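Local atomic coordinates of uncharacterized esterase YxiM (Bacillus subtilis, PDB entry 2O14), a protein that is uncharacterised but probably acts as an esterase of the GDSL lipolytic family, with a galactose-binding-like beta domain preceding its hydrolase domain. Residues Y16-F20 and Y29-R33; N77-N81 and L132-V136; S171-Y176 and Q184-Q189; M258-R263 and L304-T310; D271-P277 and T310-N316. Residues are numbered along the deposited sequence.

Contact 1: residues Y16-F20 and Y29-R33; sequences YQFDF and YIGVR. With MN (manganese (II) ion), chain B.
Two short extended segments, Y16-F20 and Y29-R33, run side by side in parallel register, F18 facing I30, D19 facing G31 and F20 facing V32 with CA-CA spacings of 4.7 to 4.8 Å. The strand axes approach to 4.5 Å and cross at -42°. Three backbone hydrogen bonds alternate along the pair: I30 N to Q17 O (2.8 Å), D19 N to I30 O (2.8 Å) and V32 N to D19 O (3.0 Å). F18, F20, I30 and V32 project from one face. Both phenylalanines adopt chi1 m; F18 CD1 packs on V32 CG2 at 3.5 Å, and F20 CD1 on V32 CB at 3.7 Å, while F80 meets both rings edge-to-face. Y29 CB lies 3.6 Å from D19 CB, and the Y29 ring (chi1 m) lies along the first strand, with Q17 NE2 over one of its faces and Q17 CB 3.7 Å from Y29 CD1. D19, chi1 t, binds manganese through both carboxylate oxygens, OD1 at 2.4 Å and OD2 at 2.3 Å from MN; two waters (2.3 and 2.2 Å from MN), S24 and D65 also belong to the metal site. On its other edge strand 15-20 pairs antiparallel with strand 146-156. A hydrophobic face backed by a metal-binding face thus marks this edge of the beta-sheet domain, which belongs by sequence to the galactose-binding-like family.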
# COMPACT_ATOMS: atom_id res chain seq x y z
N TYR A 16 -17.65 -8.48 -13.68
CA TYR A 16 -17.99 -9.69 -12.93
C TYR A 16 -18.21 -9.27 -11.48
O TYR A 16 -17.34 -8.63 -10.89
CB TYR A 16 -16.85 -10.71 -13.00
CG TYR A 16 -16.42 -11.08 -14.40
CD1 TYR A 16 -15.85 -10.14 -15.26
CD2 TYR A 16 -16.59 -12.38 -14.87
CE1 TYR A 16 -15.45 -10.49 -16.56
CE2 TYR A 16 -16.20 -12.74 -16.16
CZ TYR A 16 -15.63 -11.79 -17.00
OH TYR A 16 -15.26 -12.14 -18.27
N GLN A 17 -19.35 -9.62 -10.91
CA GLN A 17 -19.64 -9.25 -9.53
C GLN A 17 -19.99 -10.45 -8.67
O GLN A 17 -20.89 -11.22 -8.99
CB GLN A 17 -20.77 -8.21 -9.51
CG GLN A 17 -20.37 -6.93 -10.22
CD GLN A 17 -21.46 -5.88 -10.22
OE1 GLN A 17 -21.27 -4.79 -10.75
NE2 GLN A 17 -22.61 -6.20 -9.62
N PHE A 18 -19.27 -10.59 -7.57
CA PHE A 18 -19.45 -11.71 -6.66
C PHE A 18 -19.82 -11.27 -5.26
O PHE A 18 -19.16 -10.40 -4.68
CB PHE A 18 -18.17 -12.55 -6.62
CG PHE A 18 -17.76 -13.09 -7.97
CD1 PHE A 18 -18.45 -14.15 -8.55
CD2 PHE A 18 -16.71 -12.51 -8.68
CE1 PHE A 18 -18.10 -14.64 -9.81
CE2 PHE A 18 -16.35 -12.99 -9.94
CZ PHE A 18 -17.04 -14.05 -10.51
N ASP A 19 -20.88 -11.85 -4.72
CA ASP A 19 -21.34 -11.56 -3.37
C ASP A 19 -21.04 -12.81 -2.54
O ASP A 19 -21.76 -13.80 -2.61
CB ASP A 19 -22.85 -11.26 -3.36
CG ASP A 19 -23.45 -11.24 -1.96
OD1 ASP A 19 -22.69 -11.00 -1.00
OD2 ASP A 19 -24.67 -11.45 -1.81
N PHE A 20 -19.95 -12.75 -1.78
CA PHE A 20 -19.51 -13.88 -0.96
C PHE A 20 -20.30 -14.07 0.33
O PHE A 20 -20.61 -13.11 1.03
CB PHE A 20 -18.03 -13.71 -0.65
CG PHE A 20 -17.15 -13.76 -1.87
CD1 PHE A 20 -16.73 -14.99 -2.39
CD2 PHE A 20 -16.76 -12.59 -2.51
CE1 PHE A 20 -15.93 -15.04 -3.54
CE2 PHE A 20 -15.96 -12.63 -3.66
CZ PHE A 20 -15.55 -13.86 -4.17
N TYR A 29 -25.39 -9.53 -8.41
CA TYR A 29 -24.21 -10.23 -7.91
C TYR A 29 -24.39 -11.73 -8.00
O TYR A 29 -25.49 -12.24 -7.83
CB TYR A 29 -23.96 -9.88 -6.44
CG TYR A 29 -23.36 -8.52 -6.19
CD1 TYR A 29 -21.99 -8.38 -6.00
CD2 TYR A 29 -24.17 -7.39 -6.09
CE1 TYR A 29 -21.43 -7.13 -5.72
CE2 TYR A 29 -23.62 -6.14 -5.80
CZ TYR A 29 -22.25 -6.02 -5.62
OH TYR A 29 -21.69 -4.80 -5.33
N ILE A 30 -23.29 -12.43 -8.26
CA ILE A 30 -23.33 -13.88 -8.29
C ILE A 30 -22.98 -14.29 -6.87
O ILE A 30 -21.92 -13.91 -6.35
CB ILE A 30 -22.27 -14.48 -9.23
CG1 ILE A 30 -22.65 -14.21 -10.68
CG2 ILE A 30 -22.16 -15.98 -8.98
CD1 ILE A 30 -21.62 -14.74 -11.67
N GLY A 31 -23.88 -15.03 -6.23
CA GLY A 31 -23.61 -15.47 -4.87
C GLY A 31 -22.58 -16.57 -4.88
O GLY A 31 -22.71 -17.54 -5.62
N VAL A 32 -21.53 -16.42 -4.07
CA VAL A 32 -20.48 -17.43 -3.99
C VAL A 32 -20.32 -17.84 -2.53
O VAL A 32 -20.00 -17.03 -1.66
CB VAL A 32 -19.13 -16.93 -4.52
CG1 VAL A 32 -18.12 -18.07 -4.53
CG2 VAL A 32 -19.31 -16.37 -5.92
N ARG A 33 -20.57 -19.12 -2.30
CA ARG A 33 -20.53 -19.74 -0.98
C ARG A 33 -19.16 -20.41 -0.79
O ARG A 33 -18.51 -20.78 -1.77
CB ARG A 33 -21.67 -20.75 -0.95
CG ARG A 33 -21.91 -21.53 0.31
CD ARG A 33 -22.98 -22.57 -0.01
NE ARG A 33 -24.21 -21.95 -0.48
CZ ARG A 33 -25.26 -21.68 0.29
NH1 ARG A 33 -25.22 -21.98 1.58
NH2 ARG A 33 -26.33 -21.09 -0.23
MN MN B . -24.35 -12.07 0.39
O HOH W 1 -23.53 -13.96 -0.73
O HOH W 2 -25.41 -10.35 1.14

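Contact 2: residues N77-N81 and L132-V136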
# COMPACT_ATOMS: atom_id res chain seq x y z
N ASN A 77 -2.71 -21.83 -1.70
CA ASN A 77 -3.55 -22.30 -2.79
C ASN A 77 -5.00 -22.08 -2.42
O ASN A 77 -5.89 -22.35 -3.22
CB ASN A 77 -3.31 -23.79 -3.05
CG ASN A 77 -2.07 -24.05 -3.89
OD1 ASN A 77 -1.46 -25.11 -3.81
ND2 ASN A 77 -1.70 -23.06 -4.71
N ASN A 78 -5.22 -21.60 -1.20
CA ASN A 78 -6.57 -21.33 -0.71
C ASN A 78 -7.11 -20.04 -1.33
O ASN A 78 -7.38 -19.07 -0.63
CB ASN A 78 -6.57 -21.19 0.82
CG ASN A 78 -7.97 -21.19 1.41
OD1 ASN A 78 -8.22 -20.59 2.45
ND2 ASN A 78 -8.89 -21.88 0.75
N THR A 79 -7.27 -20.03 -2.65
CA THR A 79 -7.76 -18.83 -3.33
C THR A 79 -9.14 -18.97 -3.94
O THR A 79 -9.70 -20.06 -4.04
CB THR A 79 -6.83 -18.43 -4.49
OG1 THR A 79 -6.67 -19.55 -5.37
CG2 THR A 79 -5.47 -17.98 -3.96
N PHE A 80 -9.69 -17.83 -4.34
CA PHE A 80 -10.95 -17.78 -5.05
C PHE A 80 -10.44 -17.60 -6.47
O PHE A 80 -9.66 -16.67 -6.72
CB PHE A 80 -11.76 -16.55 -4.65
CG PHE A 80 -12.88 -16.23 -5.62
CD1 PHE A 80 -13.99 -17.06 -5.72
CD2 PHE A 80 -12.80 -15.10 -6.43
CE1 PHE A 80 -15.01 -16.77 -6.62
CE2 PHE A 80 -13.82 -14.81 -7.34
CZ PHE A 80 -14.92 -15.64 -7.43
N ASN A 81 -10.84 -18.46 -7.39
CA ASN A 81 -10.38 -18.34 -8.77
C ASN A 81 -11.52 -17.89 -9.67
O ASN A 81 -12.68 -18.21 -9.43
CB ASN A 81 -9.87 -19.68 -9.31
CG ASN A 81 -8.92 -20.37 -8.37
OD1 ASN A 81 -8.22 -19.72 -7.59
ND2 ASN A 81 -8.88 -21.69 -8.44
N LEU A 132 -7.67 -15.41 -12.56
CA LEU A 132 -7.30 -14.59 -11.41
C LEU A 132 -7.44 -15.42 -10.14
O LEU A 132 -8.47 -16.06 -9.93
CB LEU A 132 -8.21 -13.36 -11.32
CG LEU A 132 -8.06 -12.47 -10.08
CD1 LEU A 132 -6.70 -11.78 -10.09
CD2 LEU A 132 -9.17 -11.43 -10.07
N ASN A 133 -6.41 -15.42 -9.29
CA ASN A 133 -6.44 -16.18 -8.04
C ASN A 133 -6.16 -15.22 -6.90
O ASN A 133 -5.04 -14.72 -6.75
CB ASN A 133 -5.41 -17.31 -8.08
CG ASN A 133 -5.42 -18.05 -9.42
OD1 ASN A 133 -4.80 -17.60 -10.38
ND2 ASN A 133 -6.13 -19.17 -9.48
N LEU A 134 -7.19 -14.98 -6.10
CA LEU A 134 -7.11 -14.02 -5.01
C LEU A 134 -7.51 -14.57 -3.64
O LEU A 134 -8.26 -15.54 -3.53
CB LEU A 134 -8.01 -12.82 -5.37
CG LEU A 134 -8.27 -11.65 -4.43
CD1 LEU A 134 -8.84 -10.48 -5.22
CD2 LEU A 134 -9.24 -12.07 -3.33
N LEU A 135 -6.97 -13.96 -2.59
CA LEU A 135 -7.31 -14.34 -1.22
C LEU A 135 -7.07 -13.14 -0.32
O LEU A 135 -6.40 -12.18 -0.72
CB LEU A 135 -6.46 -15.52 -0.72
CG LEU A 135 -4.99 -15.30 -0.32
CD1 LEU A 135 -4.60 -16.32 0.74
CD2 LEU A 135 -4.07 -15.41 -1.54
N VAL A 136 -7.66 -13.17 0.86
CA VAL A 136 -7.48 -12.11 1.84
C VAL A 136 -6.48 -12.79 2.75
O VAL A 136 -6.64 -13.97 3.08
CB VAL A 136 -8.79 -11.80 2.58
CG1 VAL A 136 -8.56 -10.71 3.63
CG2 VAL A 136 -9.84 -11.35 1.58
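An antiparallel strand pair joins N77-N81 to L132-V136 within a five-stranded sheet of the galactose-binding-like beta domain. F80 and L134 form a hydrogen-bonded pair in which both backbone groups of each residue are used: F80 N donates to L134 O at 2.8 Å and L134 N to F80 O at 3.1 Å. N81 and N133 follow as a non-hydrogen-bonded pair, their CA atoms 4.5 Å apart. Here N81 CA makes a CA-H...O contact with L132 O at 3.2 Å, N81 pairs outward with G45 of strand 44-46, and N133 N is taken by the carboxylate of E106 in the loop after strand 100-105. Side chains supply the third cross-strand bond. N81 OD1 accepts from N133 ND2 and also from T79 OG1, while N81 ND2 has a weak bond to Q47 and N133 ND2 a second acceptor in Q131. Before the strand begins, N78 centres an inverse gamma turn, with a weak T79 N to N77 O bond of 2.8 Å. F80 and L134 share the opposite face from the asparagines, where both touch L150 of strand 146-156. The two bonds accepted by N81 OD1 measure 2.7 Å from T79 OG1 and 2.9 Å from N133 ND2.

Contact 3: residues S171-Y176 and Q184-Q189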
# COMPACT_ATOMS: atom_id res chain seq x y z
N SER A 171 4.57 3.78 8.96
CA SER A 171 3.35 4.38 9.50
C SER A 171 3.08 5.82 9.05
O SER A 171 1.92 6.26 9.01
CB SER A 171 3.39 4.35 11.03
OG SER A 171 3.47 3.03 11.52
N THR A 172 4.13 6.57 8.72
CA THR A 172 3.94 7.95 8.29
C THR A 172 3.69 8.04 6.78
O THR A 172 3.44 9.12 6.25
CB THR A 172 5.16 8.84 8.64
OG1 THR A 172 6.31 8.43 7.88
CG2 THR A 172 5.49 8.73 10.12
N VAL A 173 3.75 6.89 6.10
CA VAL A 173 3.56 6.81 4.65
C VAL A 173 2.37 5.97 4.20
O VAL A 173 1.70 6.30 3.21
CB VAL A 173 4.82 6.21 3.97
CG1 VAL A 173 4.64 6.16 2.47
CG2 VAL A 173 6.05 7.03 4.34
N CYS A 174 2.09 4.89 4.93
CA CYS A 174 1.02 3.95 4.59
C CYS A 174 -0.40 4.47 4.55
O CYS A 174 -0.68 5.62 4.91
CB CYS A 174 1.07 2.75 5.54
SG CYS A 174 0.53 3.12 7.22
N ASN A 175 -1.30 3.61 4.08
CA ASN A 175 -2.72 3.93 3.99
C ASN A 175 -3.46 3.58 5.27
O ASN A 175 -3.17 2.57 5.92
CB ASN A 175 -3.38 3.15 2.85
CG ASN A 175 -2.95 3.61 1.48
OD1 ASN A 175 -2.70 4.80 1.27
ND2 ASN A 175 -2.88 2.68 0.53
N TYR A 176 -4.41 4.43 5.64
CA TYR A 176 -5.25 4.19 6.80
C TYR A 176 -6.68 4.16 6.24
O TYR A 176 -6.97 4.83 5.25
CB TYR A 176 -5.09 5.29 7.84
CG TYR A 176 -3.75 5.25 8.54
CD1 TYR A 176 -2.60 5.76 7.92
CD2 TYR A 176 -3.61 4.65 9.79
CE1 TYR A 176 -1.35 5.67 8.54
CE2 TYR A 176 -2.36 4.55 10.41
CZ TYR A 176 -1.24 5.06 9.78
OH TYR A 176 -0.00 4.95 10.39
N GLN A 184 -6.22 9.56 10.68
CA GLN A 184 -4.78 9.47 10.50
C GLN A 184 -4.53 9.10 9.04
O GLN A 184 -5.41 8.57 8.37
CB GLN A 184 -4.20 8.38 11.41
CG GLN A 184 -2.68 8.38 11.50
CD GLN A 184 -2.15 7.30 12.42
OE1 GLN A 184 -2.87 6.78 13.27
NE2 GLN A 184 -0.87 6.97 12.27
N ALA A 185 -3.32 9.37 8.55
CA ALA A 185 -2.98 9.04 7.18
C ALA A 185 -1.48 9.16 6.91
O ALA A 185 -0.77 9.91 7.58
CB ALA A 185 -3.76 9.93 6.22
N GLY A 186 -1.00 8.40 5.93
CA GLY A 186 0.40 8.47 5.55
C GLY A 186 0.40 9.36 4.34
O GLY A 186 -0.60 9.40 3.62
N TRP A 187 1.48 10.09 4.07
CA TRP A 187 1.45 10.98 2.92
C TRP A 187 1.33 10.25 1.59
O TRP A 187 0.95 10.85 0.59
CB TRP A 187 2.64 11.96 2.91
CG TRP A 187 4.01 11.39 2.67
CD1 TRP A 187 4.95 11.06 3.61
CD2 TRP A 187 4.64 11.19 1.39
NE1 TRP A 187 6.12 10.68 3.00
CE2 TRP A 187 5.96 10.75 1.64
CE3 TRP A 187 4.21 11.34 0.07
CZ2 TRP A 187 6.86 10.47 0.61
CZ3 TRP A 187 5.11 11.06 -0.96
CH2 TRP A 187 6.42 10.63 -0.68
N GLY A 188 1.64 8.96 1.57
CA GLY A 188 1.50 8.20 0.34
C GLY A 188 0.02 8.05 0.03
O GLY A 188 -0.38 7.86 -1.11
N GLN A 189 -0.80 8.13 1.07
CA GLN A 189 -2.24 8.01 0.92
C GLN A 189 -2.82 9.30 0.32
O GLN A 189 -3.88 9.28 -0.29
CB GLN A 189 -2.88 7.73 2.29
CG GLN A 189 -4.40 7.77 2.31
CD GLN A 189 -4.96 7.53 3.70
OE1 GLN A 189 -6.16 7.70 3.94
NE2 GLN A 189 -4.09 7.13 4.62
O HOH W 3 0.69 8.71 10.42
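Q184 opens the second segment by laying its aliphatic chain over the Y176 ring: CG sits 4.0 Å from the ring centroid and 11° off its normal, a CH-pi contact. Q184 NE2 donates to water 3 at 3.0 Å, and that water lies 3.1 Å from S171 O. The same carbonyl, S171 O, receives the Y176 hydroxyl at 2.7 Å from OH. A185 places its CA 3.4 Å from Y176 CD1 and turns its methyl away toward A348 of helix 345-361. At G186 the two backbones are nearest, G186 CA to V173 CA 3.7 Å; a CB here would collide with V173 C and C174 O, which explains the need for glycine. G186 CA also makes CA-H...O contacts with T172 O (3.2 Å) and V173 O (3.4 Å). W187 N donates to T172 O at 3.1 Å, and its indole packs near V173 (V173 CG2 to W187 CD1 4.2 Å), while NE1 bonds to Q237. G188 N adds a weak bond to V173 O (3.1 Å), again at a position where a CB would clash. Q189 reaches back, CB 3.1 Å from N175 OD1, an oxygen bonded to N204. The start of a short, weakly bonded helix is thereby held against the loop that follows strand 164-169 and carries S171, the probable nucleophile of a GDSL (SGNH-type) hydrolase site, with the probable catalytic H342 beside Q184 and S171.

Contact 4: residues M258-R263 and L304-T310; sequences MRDMIR and LAEEEKT
This contact joins two helices flanking the parallel sheet of the alpha/beta GDSL hydrolase domain, and a salt-bridge network spans their outer side. M258-R263 is regular helix; the second helix runs to E307, E308 N still bonds to L304 O at 2.8 Å, and K309 is the first residue to leave helical phi/psi, with positive phi (53/61). R259 CA and L304 CA are the nearest pair, 6.8 Å apart. Between the helices, selenomethionine M258 sets CB 3.4 Å from L304 CD1, and I262 (chi1 m, chi2 t) brings CG2 to 3.5 Å from T310 CG2; toward the sheet, I262, L304 and T310 all rest on L274. Outside, R259 (chi1 t, chi2 t, chi3 m) lays its guanidinium face over L304 CD2. Its edge serves both acids: NH2 lies 3.0 Å from E307 OE1 and NH1 2.7 Å from E308 OE2. E308 (chi1 m, chi2 m) is shared with R263, whose NE meets E308 OE1 at 3.0 Å in a nearly straight hydrogen bond (N-H...O 177°).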
# COMPACT_ATOMS: atom_id res chain seq x y z
N MSE A 258 18.91 -1.16 1.65
CA MSE A 258 18.32 -0.12 0.82
C MSE A 258 18.97 -0.12 -0.55
O MSE A 258 18.28 -0.02 -1.57
CB MSE A 258 18.52 1.25 1.49
CG MSE A 258 17.70 1.45 2.75
SE MSE A 258 15.84 1.86 2.35
CE MSE A 258 16.08 3.74 1.91
N ARG A 259 20.29 -0.25 -0.58
CA ARG A 259 21.05 -0.27 -1.83
C ARG A 259 20.57 -1.41 -2.73
O ARG A 259 20.36 -1.22 -3.93
CB ARG A 259 22.54 -0.45 -1.54
CG ARG A 259 23.44 -0.34 -2.77
CD ARG A 259 24.86 -0.77 -2.44
NE ARG A 259 25.40 -0.05 -1.29
CZ ARG A 259 25.72 1.24 -1.30
NH1 ARG A 259 25.57 1.97 -2.40
NH2 ARG A 259 26.20 1.81 -0.20
N ASP A 260 20.40 -2.59 -2.14
CA ASP A 260 19.96 -3.76 -2.88
C ASP A 260 18.58 -3.56 -3.50
O ASP A 260 18.38 -3.89 -4.68
CB ASP A 260 19.93 -4.98 -1.96
CG ASP A 260 19.55 -6.24 -2.68
OD1 ASP A 260 20.33 -6.69 -3.56
OD2 ASP A 260 18.48 -6.80 -2.38
N MSE A 261 17.64 -3.04 -2.73
CA MSE A 261 16.29 -2.81 -3.24
C MSE A 261 16.33 -1.87 -4.44
O MSE A 261 15.66 -2.10 -5.44
CB MSE A 261 15.39 -2.21 -2.16
CG MSE A 261 15.09 -3.14 -1.00
SE MSE A 261 13.46 -2.62 -0.09
CE MSE A 261 14.18 -1.33 1.16
N ILE A 262 17.11 -0.79 -4.32
CA ILE A 262 17.24 0.18 -5.40
C ILE A 262 17.75 -0.48 -6.67
O ILE A 262 17.25 -0.23 -7.77
CB ILE A 262 18.21 1.32 -5.01
CG1 ILE A 262 17.64 2.11 -3.83
CG2 ILE A 262 18.46 2.22 -6.21
CD1 ILE A 262 18.64 3.03 -3.18
N ARG A 263 18.76 -1.33 -6.52
CA ARG A 263 19.34 -2.02 -7.66
C ARG A 263 18.35 -2.99 -8.30
O ARG A 263 18.25 -3.07 -9.52
CB ARG A 263 20.62 -2.75 -7.23
CG ARG A 263 21.73 -1.79 -6.83
CD ARG A 263 23.05 -2.48 -6.59
NE ARG A 263 24.12 -1.50 -6.44
CZ ARG A 263 25.39 -1.80 -6.20
NH1 ARG A 263 25.77 -3.07 -6.07
NH2 ARG A 263 26.29 -0.83 -6.09
N LEU A 304 23.13 7.28 -0.42
CA LEU A 304 22.59 6.30 -1.36
C LEU A 304 22.06 6.95 -2.64
O LEU A 304 22.20 6.39 -3.72
CB LEU A 304 21.46 5.50 -0.70
CG LEU A 304 21.87 4.34 0.21
CD1 LEU A 304 20.68 3.89 1.05
CD2 LEU A 304 22.39 3.20 -0.65
N ALA A 305 21.46 8.12 -2.51
CA ALA A 305 20.92 8.81 -3.68
C ALA A 305 22.03 9.16 -4.67
O ALA A 305 21.85 9.05 -5.88
CB ALA A 305 20.19 10.07 -3.24
N GLU A 306 23.17 9.57 -4.14
CA GLU A 306 24.33 9.95 -4.95
C GLU A 306 25.06 8.73 -5.49
O GLU A 306 25.39 8.66 -6.67
CB GLU A 306 25.29 10.79 -4.11
CG GLU A 306 24.62 11.99 -3.45
CD GLU A 306 25.50 12.65 -2.40
OE1 GLU A 306 25.89 11.97 -1.44
OE2 GLU A 306 25.78 13.87 -2.55
N GLU A 307 25.29 7.76 -4.61
CA GLU A 307 25.99 6.53 -4.97
C GLU A 307 25.24 5.66 -5.98
O GLU A 307 25.85 5.11 -6.90
CB GLU A 307 26.25 5.70 -3.71
CG GLU A 307 27.28 6.31 -2.77
CD GLU A 307 27.30 5.62 -1.43
OE1 GLU A 307 27.16 4.38 -1.40
OE2 GLU A 307 27.46 6.31 -0.40
N GLU A 308 23.93 5.53 -5.80
CA GLU A 308 23.11 4.71 -6.71
C GLU A 308 22.40 5.54 -7.77
O GLU A 308 21.63 5.02 -8.57
CB GLU A 308 22.08 3.91 -5.91
CG GLU A 308 22.69 2.95 -4.90
CD GLU A 308 23.70 2.00 -5.53
OE1 GLU A 308 23.39 1.41 -6.59
OE2 GLU A 308 24.81 1.85 -4.97
N LYS A 309 22.67 6.84 -7.77
CA LYS A 309 22.08 7.75 -8.74
C LYS A 309 20.55 7.66 -8.82
O LYS A 309 19.98 7.34 -9.86
CB LYS A 309 22.68 7.48 -10.12
CG LYS A 309 24.19 7.60 -10.15
CD LYS A 309 24.75 7.27 -11.53
CE LYS A 309 26.27 7.32 -11.52
NZ LYS A 309 26.77 8.67 -11.11
N THR A 310 19.89 7.95 -7.70
CA THR A 310 18.43 7.92 -7.66
C THR A 310 17.95 9.36 -7.49
O THR A 310 18.75 10.25 -7.22
CB THR A 310 17.92 7.10 -6.47
OG1 THR A 310 18.17 7.82 -5.25
CG2 THR A 310 18.63 5.76 -6.40

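Contact 5: residues D271-P277 and T310-N316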
# COMPACT_ATOMS: atom_id res chain seq x y z
N ASP A 271 12.41 3.76 -12.24
CA ASP A 271 13.22 4.74 -11.52
C ASP A 271 12.91 4.75 -10.03
O ASP A 271 11.83 4.34 -9.60
CB ASP A 271 13.01 6.14 -12.10
CG ASP A 271 13.62 6.30 -13.48
OD1 ASP A 271 14.80 5.92 -13.64
OD2 ASP A 271 12.93 6.80 -14.38
N VAL A 272 13.88 5.22 -9.25
CA VAL A 272 13.73 5.27 -7.81
C VAL A 272 13.81 6.68 -7.25
O VAL A 272 14.70 7.45 -7.61
CB VAL A 272 14.81 4.44 -7.10
CG1 VAL A 272 14.60 4.50 -5.59
CG2 VAL A 272 14.78 3.01 -7.58
N ILE A 273 12.87 7.01 -6.37
CA ILE A 273 12.84 8.32 -5.72
C ILE A 273 12.92 8.07 -4.21
O ILE A 273 11.96 7.59 -3.61
CB ILE A 273 11.53 9.09 -6.00
CG1 ILE A 273 11.37 9.32 -7.51
CG2 ILE A 273 11.55 10.42 -5.26
CD1 ILE A 273 10.00 9.84 -7.88
N LEU A 274 14.07 8.39 -3.61
CA LEU A 274 14.24 8.21 -2.18
C LEU A 274 13.80 9.46 -1.43
O LEU A 274 13.97 10.58 -1.93
CB LEU A 274 15.71 7.92 -1.84
CG LEU A 274 16.35 6.66 -2.43
CD1 LEU A 274 17.80 6.62 -2.01
CD2 LEU A 274 15.61 5.41 -1.94
N SER A 275 13.22 9.28 -0.25
CA SER A 275 12.77 10.40 0.56
C SER A 275 13.28 10.32 1.99
O SER A 275 13.25 9.27 2.61
CB SER A 275 11.24 10.44 0.58
OG SER A 275 10.76 11.47 1.44
N THR A 276 13.78 11.44 2.50
CA THR A 276 14.27 11.49 3.87
C THR A 276 13.02 11.72 4.73
O THR A 276 12.31 12.70 4.54
CB THR A 276 15.27 12.64 4.09
OG1 THR A 276 14.68 13.88 3.68
CG2 THR A 276 16.54 12.39 3.27
N PRO A 277 12.73 10.79 5.65
CA PRO A 277 11.53 10.99 6.48
C PRO A 277 11.56 12.24 7.36
O PRO A 277 12.59 12.59 7.94
CB PRO A 277 11.45 9.69 7.29
CG PRO A 277 12.86 9.20 7.33
CD PRO A 277 13.39 9.51 5.96
N THR A 310 19.89 7.95 -7.70
CA THR A 310 18.43 7.92 -7.66
C THR A 310 17.95 9.36 -7.49
O THR A 310 18.75 10.25 -7.22
CB THR A 310 17.92 7.10 -6.47
OG1 THR A 310 18.17 7.82 -5.25
CG2 THR A 310 18.63 5.76 -6.40
N TYR A 311 16.65 9.59 -7.66
CA TYR A 311 16.09 10.92 -7.46
C TYR A 311 15.98 11.05 -5.94
O TYR A 311 15.93 10.04 -5.23
CB TYR A 311 14.72 11.03 -8.11
CG TYR A 311 14.77 11.09 -9.62
CD1 TYR A 311 15.31 12.20 -10.27
CD2 TYR A 311 14.29 10.05 -10.40
CE1 TYR A 311 15.38 12.26 -11.67
CE2 TYR A 311 14.35 10.09 -11.79
CZ TYR A 311 14.89 11.20 -12.42
OH TYR A 311 14.95 11.24 -13.79
N LEU A 312 15.95 12.28 -5.45
CA LEU A 312 15.88 12.50 -4.01
C LEU A 312 15.01 13.67 -3.59
O LEU A 312 15.17 14.79 -4.09
CB LEU A 312 17.29 12.71 -3.44
CG LEU A 312 17.39 13.07 -1.95
CD1 LEU A 312 17.09 11.84 -1.11
CD2 LEU A 312 18.79 13.60 -1.64
N ILE A 313 14.10 13.40 -2.65
CA ILE A 313 13.22 14.42 -2.10
C ILE A 313 13.66 14.51 -0.65
O ILE A 313 13.48 13.56 0.12
CB ILE A 313 11.74 13.99 -2.11
CG1 ILE A 313 11.28 13.68 -3.54
CG2 ILE A 313 10.88 15.10 -1.52
CD1 ILE A 313 11.32 14.86 -4.47
N ASP A 314 14.27 15.63 -0.27
CA ASP A 314 14.73 15.80 1.11
C ASP A 314 13.56 16.31 1.94
O ASP A 314 13.60 17.41 2.48
CB ASP A 314 15.88 16.79 1.18
CG ASP A 314 16.79 16.54 2.37
OD1 ASP A 314 16.31 16.00 3.39
OD2 ASP A 314 17.98 16.90 2.28
N LEU A 315 12.51 15.49 2.03
CA LEU A 315 11.32 15.88 2.77
C LEU A 315 11.63 16.27 4.21
O LEU A 315 10.90 17.06 4.82
CB LEU A 315 10.31 14.73 2.74
CG LEU A 315 8.85 15.08 3.05
CD1 LEU A 315 8.40 16.24 2.17
CD2 LEU A 315 7.98 13.85 2.83
N ASN A 316 12.71 15.74 4.76
CA ASN A 316 13.11 16.06 6.13
C ASN A 316 13.31 17.58 6.26
O ASN A 316 12.76 18.22 7.16
CB ASN A 316 14.41 15.34 6.49
CG ASN A 316 14.82 15.56 7.94
OD1 ASN A 316 14.39 14.82 8.84
ND2 ASN A 316 15.64 16.57 8.17
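The apolar centre is built from both faces of a parallel strand pair. On one, I273 CG2 meets I313 CG1 at 3.7 Å and I273 CG1 meets Y311 CB at 3.8 Å, with L359 of helix 345-361 against both isoleucines; on the other, L274 CB lies 4.2 Å from L312 CD1, and I262 covers L274. Between the faces runs a regular ladder: Y311 N to V272 O (2.9 Å), L274 N to Y311 O (3.0 Å), I313 N to L274 O (2.9 Å) and T276 N to I313 O (3.2 Å). The strands diverge by only 26°, as parallel neighbours joined through helix 298-307 in a beta-alpha-beta unit. Polar groups gather at the C-terminal ends. T276 OG1 donates to D314 OD1 at 2.7 Å and accepts from N316 N at 2.9 Å, while D314, the N-cap residue of helix 315-326, also bridges to R298. One threonine hydroxyl thus ties the first strand's end to the start of the next helix.

How the contacts relate
Contacts 1 and 2 belong to the beta domain and meet through F80, whose ring packs on F18, F20 and V32; contact 1 is partly exposed and binds metal, whereas contact 2 is buried and adds an asparagine side-chain bond to its backbone pairing. The remaining three lie in the hydrolase domain. Contacts 4 and 5 share T310 and interlock around L274, the helices of contact 4 covering one face of the strands in contact 5, with charged bridges outside and backbone ladder within. Contact 3, nearest the chain's centre, touches contact 5 through W187 against L315 and S275. It alone of the five holds a probable catalytic residue, S171, and is joined without regular strands, through loop carbonyls and glycines.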